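PDB 1T62: ASCH domain-containing protein from Enterococcus faecalis, which is of unknown function but carries an ASCH domain, a PUA-like fold that probably binds RNA. Local coordinates for residues B[7-12]-B[149-154]; B[33-37]-B[75-79]; B[47-52]-B[102-107]. Residue numbers count along the deposited sequence, not the author numbering.

Contact 1: B[7-12]-B[149-154]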
ATOM      1  N   VAL B   7      -0.167  11.720  12.208  1.00 15.87           N
ATOM      2  CA  VAL B   7      -0.893  11.433  13.453  1.00 13.32           C
ATOM      3  C   VAL B   7      -0.318  10.239  14.231  1.00 16.55           C
ATOM      4  O   VAL B   7      -0.106  10.306  15.442  1.00 14.30           O
ATOM      5  CB  VAL B   7      -2.394  11.149  13.145  1.00  2.94           C
ATOM      6  CG1 VAL B   7      -3.105  10.597  14.365  1.00  1.00           C
ATOM      7  CG2 VAL B   7      -3.078  12.435  12.664  1.00  1.00           C
ATOM      8  N   PHE B   8      -0.085   9.140  13.534  1.00 23.91           N
ATOM      9  CA  PHE B   8       0.469   7.950  14.163  1.00 27.81           C
ATOM     10  C   PHE B   8       1.753   8.345  14.886  1.00 27.98           C
ATOM     11  O   PHE B   8       1.911   8.101  16.083  1.00 29.79           O
ATOM     12  CB  PHE B   8       0.772   6.907  13.082  1.00  4.37           C
ATOM     13  CG  PHE B   8       1.394   5.628  13.593  1.00  7.81           C
ATOM     14  CD1 PHE B   8       2.237   4.880  12.760  1.00 11.60           C
ATOM     15  CD2 PHE B   8       1.079   5.120  14.849  1.00 11.67           C
ATOM     16  CE1 PHE B   8       2.742   3.652  13.164  1.00 13.76           C
ATOM     17  CE2 PHE B   8       1.586   3.883  15.262  1.00 14.54           C
ATOM     18  CZ  PHE B   8       2.415   3.150  14.417  1.00 14.02           C
ATOM     19  N   TRP B   9       2.665   8.981  14.162  1.00 34.01           N
ATOM     20  CA  TRP B   9       3.931   9.357  14.757  1.00 34.25           C
ATOM     21  C   TRP B   9       3.754  10.372  15.860  1.00 35.24           C
ATOM     22  O   TRP B   9       4.397  10.276  16.906  1.00 35.05           O
ATOM     23  CB  TRP B   9       4.892   9.892  13.698  1.00 29.26           C
ATOM     24  CG  TRP B   9       6.308   9.713  14.131  1.00 25.86           C
ATOM     25  CD1 TRP B   9       6.943   8.526  14.434  1.00 25.57           C
ATOM     26  CD2 TRP B   9       7.236  10.742  14.403  1.00 23.64           C
ATOM     27  NE1 TRP B   9       8.213   8.770  14.890  1.00 23.16           N
ATOM     28  CE2 TRP B   9       8.420  10.123  14.882  1.00 24.42           C
ATOM     29  CE3 TRP B   9       7.189  12.130  14.296  1.00 21.52           C
ATOM     30  CZ2 TRP B   9       9.539  10.854  15.255  1.00 25.22           C
ATOM     31  CZ3 TRP B   9       8.294  12.854  14.663  1.00 24.00           C
ATOM     32  CH2 TRP B   9       9.458  12.218  15.140  1.00 26.47           C
ATOM     33  N   GLN B  10       2.888  11.352  15.617  1.00 30.46           N
ATOM     34  CA  GLN B  10       2.584  12.385  16.606  1.00 32.48           C
ATOM     35  C   GLN B  10       2.227  11.628  17.895  1.00 27.28           C
ATOM     36  O   GLN B  10       2.882  11.787  18.922  1.00 28.64           O
ATOM     37  CB  GLN B  10       1.393  13.218  16.106  1.00 67.99           C
ATOM     38  CG  GLN B  10       1.002  14.431  16.939  1.00 87.44           C
ATOM     39  CD  GLN B  10      -0.322  15.058  16.465  1.00 99.51           C
ATOM     40  OE1 GLN B  10      -0.443  15.513  15.320  1.00106.58           O
ATOM     41  NE2 GLN B  10      -1.317  15.077  17.351  1.00107.31           N
ATOM     42  N   ASN B  11       1.209  10.778  17.824  1.00 26.66           N
ATOM     43  CA  ASN B  11       0.813  10.016  18.992  1.00 23.45           C
ATOM     44  C   ASN B  11       2.038   9.342  19.610  1.00 22.37           C
ATOM     45  O   ASN B  11       2.156   9.260  20.830  1.00 22.85           O
ATOM     46  CB  ASN B  11      -0.227   8.945  18.635  1.00 24.50           C
ATOM     47  CG  ASN B  11      -1.578   9.530  18.170  1.00 22.80           C
ATOM     48  OD1 ASN B  11      -1.976  10.638  18.562  1.00 19.34           O
ATOM     49  ND2 ASN B  11      -2.300   8.757  17.351  1.00 18.47           N
ATOM     50  N   PHE B  12       2.959   8.866  18.774  1.00 22.64           N
ATOM     51  CA  PHE B  12       4.160   8.196  19.284  1.00 19.89           C
ATOM     52  C   PHE B  12       5.035   9.108  20.142  1.00 18.73           C
ATOM     53  O   PHE B  12       5.474   8.714  21.209  1.00 17.75           O
ATOM     54  CB  PHE B  12       4.998   7.633  18.128  1.00 19.78           C
ATOM     55  CG  PHE B  12       6.264   6.939  18.577  1.00 18.22           C
ATOM     56  CD1 PHE B  12       6.215   5.686  19.180  1.00 17.06           C
ATOM     57  CD2 PHE B  12       7.509   7.556  18.432  1.00 16.89           C
ATOM     58  CE1 PHE B  12       7.386   5.060  19.633  1.00 15.44           C
ATOM     59  CE2 PHE B  12       8.681   6.932  18.884  1.00 15.69           C
ATOM     60  CZ  PHE B  12       8.613   5.684  19.485  1.00 14.15           C
ATOM     61  N   VAL B 149       8.762  -0.824  17.785  1.00 15.17           N
ATOM     62  CA  VAL B 149       8.649   0.132  18.871  1.00 15.65           C
ATOM     63  C   VAL B 149       7.235   0.700  19.089  1.00 13.26           C
ATOM     64  O   VAL B 149       6.983   1.384  20.065  1.00 11.33           O
ATOM     65  CB  VAL B 149       9.718   1.242  18.590  1.00  3.10           C
ATOM     66  CG1 VAL B 149       9.073   2.593  18.414  1.00  3.70           C
ATOM     67  CG2 VAL B 149      10.785   1.207  19.648  1.00  1.00           C
ATOM     68  N   ASP B 150       6.308   0.396  18.188  1.00 14.72           N
ATOM     69  CA  ASP B 150       4.940   0.886  18.309  1.00 18.68           C
ATOM     70  C   ASP B 150       4.064   0.294  17.199  1.00 20.31           C
ATOM     71  O   ASP B 150       4.512   0.124  16.068  1.00 21.40           O
ATOM     72  CB  ASP B 150       4.936   2.418  18.239  1.00 29.49           C
ATOM     73  CG  ASP B 150       3.574   3.033  18.574  1.00 31.97           C
ATOM     74  OD1 ASP B 150       3.492   4.283  18.618  1.00 33.70           O
ATOM     75  OD2 ASP B 150       2.582   2.294  18.791  1.00 33.67           O
ATOM     76  N   LEU B 151       2.823  -0.048  17.535  1.00 26.77           N
ATOM     77  CA  LEU B 151       1.880  -0.595  16.564  1.00 26.77           C
ATOM     78  C   LEU B 151       0.818   0.463  16.299  1.00 26.77           C
ATOM     79  O   LEU B 151       0.453   1.215  17.207  1.00 26.77           O
ATOM     80  CB  LEU B 151       1.203  -1.843  17.114  1.00 20.82           C
ATOM     81  CG  LEU B 151       2.055  -3.077  17.399  1.00 20.82           C
ATOM     82  CD1 LEU B 151       1.184  -4.136  18.043  1.00 20.82           C
ATOM     83  CD2 LEU B 151       2.675  -3.592  16.107  1.00 20.82           C
ATOM     84  N   TYR B 152       0.324   0.516  15.063  1.00 41.63           N
ATOM     85  CA  TYR B 152      -0.701   1.486  14.679  1.00 41.63           C
ATOM     86  C   TYR B 152      -2.054   0.941  15.056  1.00 41.63           C
ATOM     87  O   TYR B 152      -2.681   0.245  14.268  1.00 41.63           O
ATOM     88  CB  TYR B 152      -0.659   1.748  13.175  1.00 36.64           C
ATOM     89  CG  TYR B 152      -1.704   2.721  12.662  1.00 36.64           C
ATOM     90  CD1 TYR B 152      -2.898   2.264  12.102  1.00 36.64           C
ATOM     91  CD2 TYR B 152      -1.481   4.106  12.697  1.00 36.64           C
ATOM     92  CE1 TYR B 152      -3.847   3.162  11.577  1.00 36.64           C
ATOM     93  CE2 TYR B 152      -2.425   5.015  12.177  1.00 36.64           C
ATOM     94  CZ  TYR B 152      -3.602   4.534  11.616  1.00 36.64           C
ATOM     95  OH  TYR B 152      -4.519   5.409  11.069  1.00 36.64           O
ATOM     96  N   THR B 153      -2.488   1.263  16.269  1.00 37.19           N
ATOM     97  CA  THR B 153      -3.769   0.813  16.788  1.00 37.19           C
ATOM     98  C   THR B 153      -4.871   1.848  16.570  1.00 37.19           C
ATOM     99  O   THR B 153      -6.010   1.637  16.986  1.00 37.19           O
ATOM    100  CB  THR B 153      -3.685   0.518  18.293  1.00 28.74           C
ATOM    101  OG1 THR B 153      -3.202   1.681  18.977  1.00 28.74           O
ATOM    102  CG2 THR B 153      -2.764  -0.659  18.563  1.00 28.74           C
ATOM    103  N   GLU B 154      -4.534   2.975  15.943  1.00 38.66           N
ATOM    104  CA  GLU B 154      -5.522   4.011  15.646  1.00 38.66           C
ATOM    105  C   GLU B 154      -6.490   3.419  14.619  1.00 38.66           C
ATOM    106  O   GLU B 154      -7.595   3.923  14.408  1.00 38.66           O
ATOM    107  CB  GLU B 154      -4.839   5.248  15.054  1.00 25.81           C
ATOM    108  CG  GLU B 154      -4.065   6.071  16.065  1.00 25.81           C
ATOM    109  CD  GLU B 154      -2.681   5.525  16.375  1.00 25.81           C
ATOM    110  OE1 GLU B 154      -2.476   4.293  16.308  1.00 25.81           O
ATOM    111  OE2 GLU B 154      -1.796   6.344  16.707  1.00 25.81           O
TER
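Helix 7-12 crosses the end of strand 149-151 at 130°, their axes 10.0 Å apart, and the chain after the strand closes on the helix, with the CA atoms of Phe8 and Tyr152 6.6 Å apart. The side chains of Phe8 and Phe12, one helical turn apart and both in the t rotamer, fill the gap. The Tyr152 ring presents its edge to the face of Phe8 in a T-shaped pair (centroids 5.0 Å, planes at 89°), and Tyr152 CB adds a CH-pi contact to the same ring. Phe12 CE1 packs on Val149 CG1 at 3.2 Å, while Asp150 OD1, salt-bridged to Lys15 one turn further along helix 2-16, lies 3.1 Å from the edge of the Phe12 ring at CD1. Past the strand, Asn11 ND2 donates a 2.5 Å hydrogen bond to Glu154 OE2. Val149 and Asp150 both pair with Ile84 in a classic beta bulge; helix 2-16 packs over this bulged end of the antiparallel pair 81-94 and 140-151.

Contact 2: B[33-37]-B[75-79]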
ATOM      1  N   SER B  33       0.921  -5.398  -2.855  1.00 29.46           N
ATOM      2  CA  SER B  33       0.148  -5.478  -1.633  1.00 32.00           C
ATOM      3  C   SER B  33       0.530  -6.767  -0.902  1.00 32.45           C
ATOM      4  O   SER B  33       0.928  -6.738   0.261  1.00 35.05           O
ATOM      5  CB  SER B  33      -1.338  -5.477  -1.961  1.00 29.37           C
ATOM      6  OG  SER B  33      -2.094  -5.263  -0.790  1.00 34.32           O
ATOM      7  N   GLU B  34       0.422  -7.897  -1.595  1.00 24.29           N
ATOM      8  CA  GLU B  34       0.754  -9.192  -1.011  1.00 27.80           C
ATOM      9  C   GLU B  34       2.069  -9.148  -0.237  1.00 23.48           C
ATOM     10  O   GLU B  34       2.095  -9.357   0.977  1.00 24.33           O
ATOM     11  CB  GLU B  34       0.837 -10.267  -2.104  1.00 60.87           C
ATOM     12  CG  GLU B  34      -0.340 -11.262  -2.117  1.00 78.23           C
ATOM     13  CD  GLU B  34      -1.584 -10.761  -2.855  1.00 89.24           C
ATOM     14  OE1 GLU B  34      -1.551 -10.667  -4.104  1.00 96.61           O
ATOM     15  OE2 GLU B  34      -2.599 -10.468  -2.185  1.00 96.75           O
ATOM     16  N   MET B  35       3.160  -8.873  -0.942  1.00 21.72           N
ATOM     17  CA  MET B  35       4.469  -8.813  -0.305  1.00 19.68           C
ATOM     18  C   MET B  35       4.473  -7.783   0.805  1.00 17.58           C
ATOM     19  O   MET B  35       5.116  -7.975   1.832  1.00 16.20           O
ATOM     20  CB  MET B  35       5.537  -8.463  -1.334  1.00 26.30           C
ATOM     21  CG  MET B  35       6.944  -8.448  -0.783  1.00 30.53           C
ATOM     22  SD  MET B  35       8.225  -8.496  -2.082  1.00 34.62           S
ATOM     23  CE  MET B  35       8.357 -10.310  -2.301  1.00 37.38           C
ATOM     24  N   GLY B  36       3.740  -6.695   0.593  1.00 19.87           N
ATOM     25  CA  GLY B  36       3.669  -5.629   1.580  1.00 18.74           C
ATOM     26  C   GLY B  36       3.096  -6.065   2.909  1.00 18.39           C
ATOM     27  O   GLY B  36       3.570  -5.649   3.974  1.00 18.47           O
ATOM     28  N   ASN B  37       2.069  -6.905   2.843  1.00 20.91           N
ATOM     29  CA  ASN B  37       1.409  -7.425   4.038  1.00 19.78           C
ATOM     30  C   ASN B  37       2.183  -8.623   4.609  1.00 21.60           C
ATOM     31  O   ASN B  37       2.422  -8.702   5.817  1.00 21.89           O
ATOM     32  CB  ASN B  37      -0.028  -7.829   3.690  1.00  9.77           C
ATOM     33  CG  ASN B  37      -0.915  -6.625   3.381  1.00 10.76           C
ATOM     34  OD1 ASN B  37      -1.801  -6.687   2.528  1.00 10.12           O
ATOM     35  ND2 ASN B  37      -0.681  -5.524   4.089  1.00 11.55           N
ATOM     36  N   LEU B  75       4.440   0.808   6.580  1.00 24.52           N
ATOM     37  CA  LEU B  75       3.103   0.672   6.011  1.00 25.38           C
ATOM     38  C   LEU B  75       2.860  -0.757   5.583  1.00 27.72           C
ATOM     39  O   LEU B  75       3.809  -1.483   5.284  1.00 30.11           O
ATOM     40  CB  LEU B  75       2.948   1.572   4.793  1.00 19.86           C
ATOM     41  CG  LEU B  75       3.079   3.067   5.054  1.00 19.92           C
ATOM     42  CD1 LEU B  75       2.920   3.824   3.751  1.00 13.70           C
ATOM     43  CD2 LEU B  75       2.015   3.501   6.048  1.00 19.41           C
ATOM     44  N   ASP B  76       1.594  -1.166   5.563  1.00 18.11           N
ATOM     45  CA  ASP B  76       1.246  -2.519   5.136  1.00 20.26           C
ATOM     46  C   ASP B  76       0.938  -2.500   3.634  1.00 20.44           C
ATOM     47  O   ASP B  76       1.114  -1.469   2.976  1.00 22.02           O
ATOM     48  CB  ASP B  76       0.058  -3.066   5.947  1.00 23.64           C
ATOM     49  CG  ASP B  76      -1.240  -2.288   5.725  1.00 25.11           C
ATOM     50  OD1 ASP B  76      -1.210  -1.155   5.196  1.00 29.06           O
ATOM     51  OD2 ASP B  76      -2.305  -2.817   6.103  1.00 27.24           O
ATOM     52  N   GLY B  77       0.504  -3.632   3.093  1.00 21.20           N
ATOM     53  CA  GLY B  77       0.202  -3.711   1.674  1.00 22.51           C
ATOM     54  C   GLY B  77      -0.725  -2.638   1.130  1.00 24.66           C
ATOM     55  O   GLY B  77      -0.579  -2.219  -0.020  1.00 25.41           O
ATOM     56  N   GLN B  78      -1.679  -2.193   1.950  1.00 29.28           N
ATOM     57  CA  GLN B  78      -2.633  -1.163   1.548  1.00 29.70           C
ATOM     58  C   GLN B  78      -2.152   0.233   1.883  1.00 28.48           C
ATOM     59  O   GLN B  78      -2.961   1.124   2.121  1.00 31.43           O
ATOM     60  CB  GLN B  78      -3.983  -1.371   2.226  1.00 38.58           C
ATOM     61  CG  GLN B  78      -4.712  -2.594   1.770  1.00 45.33           C
ATOM     62  CD  GLN B  78      -4.182  -3.845   2.405  1.00 50.91           C
ATOM     63  OE1 GLN B  78      -4.500  -4.949   1.975  1.00 53.87           O
ATOM     64  NE2 GLN B  78      -3.374  -3.684   3.447  1.00 53.20           N
ATOM     65  N   SER B  79      -0.840   0.419   1.914  1.00 21.19           N
ATOM     66  CA  SER B  79      -0.251   1.718   2.209  1.00 18.69           C
ATOM     67  C   SER B  79      -0.868   2.381   3.438  1.00 16.95           C
ATOM     68  O   SER B  79      -0.948   3.604   3.530  1.00 17.17           O
ATOM     69  CB  SER B  79      -0.385   2.631   0.990  1.00 26.57           C
ATOM     70  OG  SER B  79       0.112   1.983  -0.171  1.00 25.58           O
TER
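A type I beta turn, Asp76 to Ser79, closed by a 2.9 Å hydrogen bond from Ser79 N to Asp76 O, links strands 71-75 and 81-94 and packs its tip against the first turn of helix 33-44. The approach is close because glycines meet there: Gly36 C lies 3.6 Å from Gly77 N, and the CA atoms of Ser33 and Gly77 are 3.7 Å apart. A CB on Gly36 would clash with Gly77 CA, and one on Gly77 would clash with Ser33 O. Around this glycine pair the side chains of Asn37 and Gln78 bring their ends in. Asn37, in the m rotamer, starts sideways but brings its end to the turn, its carboxamide beside the backbone of Gly77. Gln78 (m, p) folds back in the same way, so that its end lies near those of Asn37 and Ser33. Asp76 adopts the p rotamer, and its OD1 accepts a hydrogen bond from the backbone N of Gln80, just past the turn. Glu34 and Met35 point away from the turn; Ser33 and Glu34 pack on Gly31 and Ser32 of the second subunit, placing this contact beside the dimer interface. At its centre, Gly77 CA makes a CA-H...O contact with Ser33 O at 3.4 Å.

Contact 3: B[47-52]-B[102-107]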
ATOM      1  N   ARG B  47       8.623 -11.917  14.257  1.00 22.62           N
ATOM      2  CA  ARG B  47       9.392 -12.917  13.518  1.00 25.50           C
ATOM      3  C   ARG B  47      10.484 -12.339  12.621  1.00 22.18           C
ATOM      4  O   ARG B  47      11.606 -12.852  12.603  1.00 26.47           O
ATOM      5  CB  ARG B  47       8.456 -13.793  12.689  1.00 50.65           C
ATOM      6  CG  ARG B  47       7.460 -14.568  13.533  1.00 67.54           C
ATOM      7  CD  ARG B  47       6.792 -15.668  12.730  1.00 80.72           C
ATOM      8  NE  ARG B  47       5.890 -16.481  13.543  1.00 89.64           N
ATOM      9  CZ  ARG B  47       6.255 -17.169  14.624  1.00 92.56           C
ATOM     10  NH1 ARG B  47       7.516 -17.148  15.041  1.00 92.89           N
ATOM     11  NH2 ARG B  47       5.357 -17.892  15.286  1.00 91.94           N
ATOM     12  N   LYS B  48      10.171 -11.288  11.868  1.00 34.14           N
ATOM     13  CA  LYS B  48      11.166 -10.671  10.990  1.00 28.61           C
ATOM     14  C   LYS B  48      11.701  -9.388  11.623  1.00 26.76           C
ATOM     15  O   LYS B  48      11.001  -8.372  11.697  1.00 27.05           O
ATOM     16  CB  LYS B  48      10.558 -10.362   9.619  1.00 15.50           C
ATOM     17  CG  LYS B  48      11.397  -9.407   8.761  1.00 10.76           C
ATOM     18  CD  LYS B  48      10.588  -8.944   7.559  1.00 11.69           C
ATOM     19  CE  LYS B  48      11.340  -7.947   6.699  1.00 11.70           C
ATOM     20  NZ  LYS B  48      12.467  -8.578   5.953  1.00 13.73           N
ATOM     21  N   THR B  49      12.950  -9.425  12.063  1.00 15.29           N
ATOM     22  CA  THR B  49      13.540  -8.268  12.715  1.00 13.08           C
ATOM     23  C   THR B  49      14.688  -7.629  11.955  1.00 12.16           C
ATOM     24  O   THR B  49      15.441  -6.838  12.523  1.00  9.87           O
ATOM     25  CB  THR B  49      14.042  -8.661  14.085  1.00  9.91           C
ATOM     26  OG1 THR B  49      15.204  -9.486  13.944  1.00  7.93           O
ATOM     27  CG2 THR B  49      12.996  -9.461  14.792  1.00  6.99           C
ATOM     28  N   ALA B  50      14.832  -7.983  10.681  1.00 22.37           N
ATOM     29  CA  ALA B  50      15.889  -7.428   9.840  1.00 23.02           C
ATOM     30  C   ALA B  50      15.419  -7.195   8.407  1.00 24.20           C
ATOM     31  O   ALA B  50      14.417  -7.757   7.961  1.00 23.72           O
ATOM     32  CB  ALA B  50      17.088  -8.340   9.837  1.00  1.00           C
ATOM     33  N   THR B  51      16.175  -6.366   7.694  1.00 19.54           N
ATOM     34  CA  THR B  51      15.888  -6.006   6.314  1.00 23.87           C
ATOM     35  C   THR B  51      17.193  -5.788   5.578  1.00 23.58           C
ATOM     36  O   THR B  51      18.276  -5.783   6.165  1.00 23.60           O
ATOM     37  CB  THR B  51      15.136  -4.686   6.243  1.00 34.82           C
ATOM     38  OG1 THR B  51      14.127  -4.674   7.252  1.00 43.84           O
ATOM     39  CG2 THR B  51      14.490  -4.510   4.895  1.00 37.08           C
ATOM     40  N   CYS B  52      17.088  -5.591   4.279  1.00 29.40           N
ATOM     41  CA  CYS B  52      18.268  -5.330   3.498  1.00 31.61           C
ATOM     42  C   CYS B  52      17.857  -4.654   2.210  1.00 31.84           C
ATOM     43  O   CYS B  52      16.845  -5.004   1.599  1.00 30.98           O
ATOM     44  CB  CYS B  52      19.036  -6.624   3.221  1.00 27.29           C
ATOM     45  SG  CYS B  52      18.134  -7.853   2.306  1.00 29.48           S
ATOM     46  N   PHE B 102      21.653 -13.878   9.833  1.00 17.27           N
ATOM     47  CA  PHE B 102      20.932 -12.742   9.306  1.00 16.07           C
ATOM     48  C   PHE B 102      19.665 -13.179   8.569  1.00 15.84           C
ATOM     49  O   PHE B 102      18.652 -12.479   8.613  1.00 15.43           O
ATOM     50  CB  PHE B 102      21.843 -11.921   8.376  1.00 17.13           C
ATOM     51  CG  PHE B 102      21.153 -10.754   7.704  1.00 12.20           C
ATOM     52  CD1 PHE B 102      20.477 -10.923   6.494  1.00 10.57           C
ATOM     53  CD2 PHE B 102      21.153  -9.500   8.291  1.00  8.41           C
ATOM     54  CE1 PHE B 102      19.809  -9.852   5.879  1.00  9.94           C
ATOM     55  CE2 PHE B 102      20.485  -8.421   7.683  1.00  8.99           C
ATOM     56  CZ  PHE B 102      19.810  -8.603   6.472  1.00  7.87           C
ATOM     57  N   ALA B 103      19.709 -14.330   7.903  1.00 20.41           N
ATOM     58  CA  ALA B 103      18.547 -14.788   7.157  1.00 21.61           C
ATOM     59  C   ALA B 103      17.364 -15.147   8.050  1.00 23.27           C
ATOM     60  O   ALA B 103      16.218 -14.894   7.687  1.00 25.94           O
ATOM     61  CB  ALA B 103      18.916 -15.955   6.288  1.00  1.00           C
ATOM     62  N   GLN B 104      17.628 -15.733   9.212  1.00 26.96           N
ATOM     63  CA  GLN B 104      16.545 -16.097  10.118  1.00 28.43           C
ATOM     64  C   GLN B 104      15.935 -14.811  10.679  1.00 28.94           C
ATOM     65  O   GLN B 104      14.707 -14.685  10.825  1.00 29.38           O
ATOM     66  CB  GLN B 104      17.074 -17.005  11.238  1.00 65.34           C
ATOM     67  CG  GLN B 104      17.783 -18.253  10.699  1.00 67.24           C
ATOM     68  CD  GLN B 104      18.141 -19.261  11.777  1.00 69.93           C
ATOM     69  OE1 GLN B 104      18.582 -18.894  12.870  1.00 70.81           O
ATOM     70  NE2 GLN B 104      17.970 -20.543  11.465  1.00 67.92           N
ATOM     71  N   ALA B 105      16.804 -13.852  10.976  1.00 15.37           N
ATOM     72  CA  ALA B 105      16.364 -12.563  11.475  1.00 14.26           C
ATOM     73  C   ALA B 105      15.496 -11.905  10.398  1.00 15.03           C
ATOM     74  O   ALA B 105      14.513 -11.228  10.706  1.00 14.14           O
ATOM     75  CB  ALA B 105      17.557 -11.702  11.762  1.00  1.00           C
ATOM     76  N   GLU B 106      15.877 -12.132   9.137  1.00 17.42           N
ATOM     77  CA  GLU B 106      15.213 -11.594   7.944  1.00 16.65           C
ATOM     78  C   GLU B 106      13.799 -12.121   7.735  1.00 16.45           C
ATOM     79  O   GLU B 106      13.019 -11.539   6.964  1.00 13.41           O
ATOM     80  CB  GLU B 106      16.056 -11.927   6.717  1.00 43.69           C
ATOM     81  CG  GLU B 106      16.582 -10.729   5.970  1.00 45.40           C
ATOM     82  CD  GLU B 106      15.673 -10.292   4.839  1.00 47.53           C
ATOM     83  OE1 GLU B 106      16.078  -9.390   4.077  1.00 46.10           O
ATOM     84  OE2 GLU B 106      14.557 -10.842   4.710  1.00 51.37           O
ATOM     85  N   GLY B 107      13.480 -13.229   8.411  1.00 36.92           N
ATOM     86  CA  GLY B 107      12.161 -13.832   8.294  1.00 38.08           C
ATOM     87  C   GLY B 107      12.183 -15.326   8.028  1.00 37.78           C
ATOM     88  O   GLY B 107      11.136 -15.950   7.844  1.00 36.55           O
TER
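The C-terminal part of helix 100-105 and the chain that continues from it lie across the start of strand 50-54, outermost in the sheet of this chain, and the loop leading into it. Phe102, in the t rotamer, sends its ring toward the strand: CZ lies 3.2 Å from Thr51 O, near the ring plane, and 3.9 Å from Cys52 CB, while CE2 meets Ala50 CB at 4.0 Å. Cys52 also makes backbone hydrogen bonds to the second subunit. The next two side chains, Ala103 and Gln104, point away from the strand. Ala105 then contributes through both its methyl and its carbonyl. Its CB packs on Ala50 CB at 3.9 Å; its O accepts a hydrogen bond from Thr49 N (2.7 Å), a weak one from Ala50 N (3.3 Å) and a CA-H...O contact from Lys48 CA (3.4 Å), so one carbonyl gathers three consecutive residues. Glu106 starts away from the strand, but its end comes back: OE2 forms a salt bridge with Lys48 NZ at 3.3 Å, and OE1 is hydrogen-bonded to His120. Lys48 NZ also donates to Glu106 O (3.2 Å) and, within its own segment, to Ala50 O (2.9 Å). Gly107 has a phi of 131°, at which a CB would be jammed against the preceding carbonyl; its CA lies 4.0 Å from Lys48 CB. The terminal carboxylate of tag residue His166 of the second subunit salt-bridges Lys48. Lys48, Glu106 and His120 thus line a polar pocket that accepts this carboxylate in the crystal, perhaps the ligand site of the ASCH domain.

Along the chain, contact 1 joins segments near the two ends and encloses the other two; contacts 2 and 3 alternate their segments, since helix 33-44 and strand 50-54 follow each other and meet partners that also come in that order. None of the three touches another. The centre of contact 2 lies about 17 Å from the centres of contacts 1 and 3, which are about 23 Å apart. One mixed five-stranded sheet relates them: strand 140-151 of contact 1 neighbours strand 50-54 of contact 3, and the turn of contact 2 joins strands 71-75 and 81-94. Three helices are thus held to a strand end, a turn and a strand start, the last two beside the second subunit.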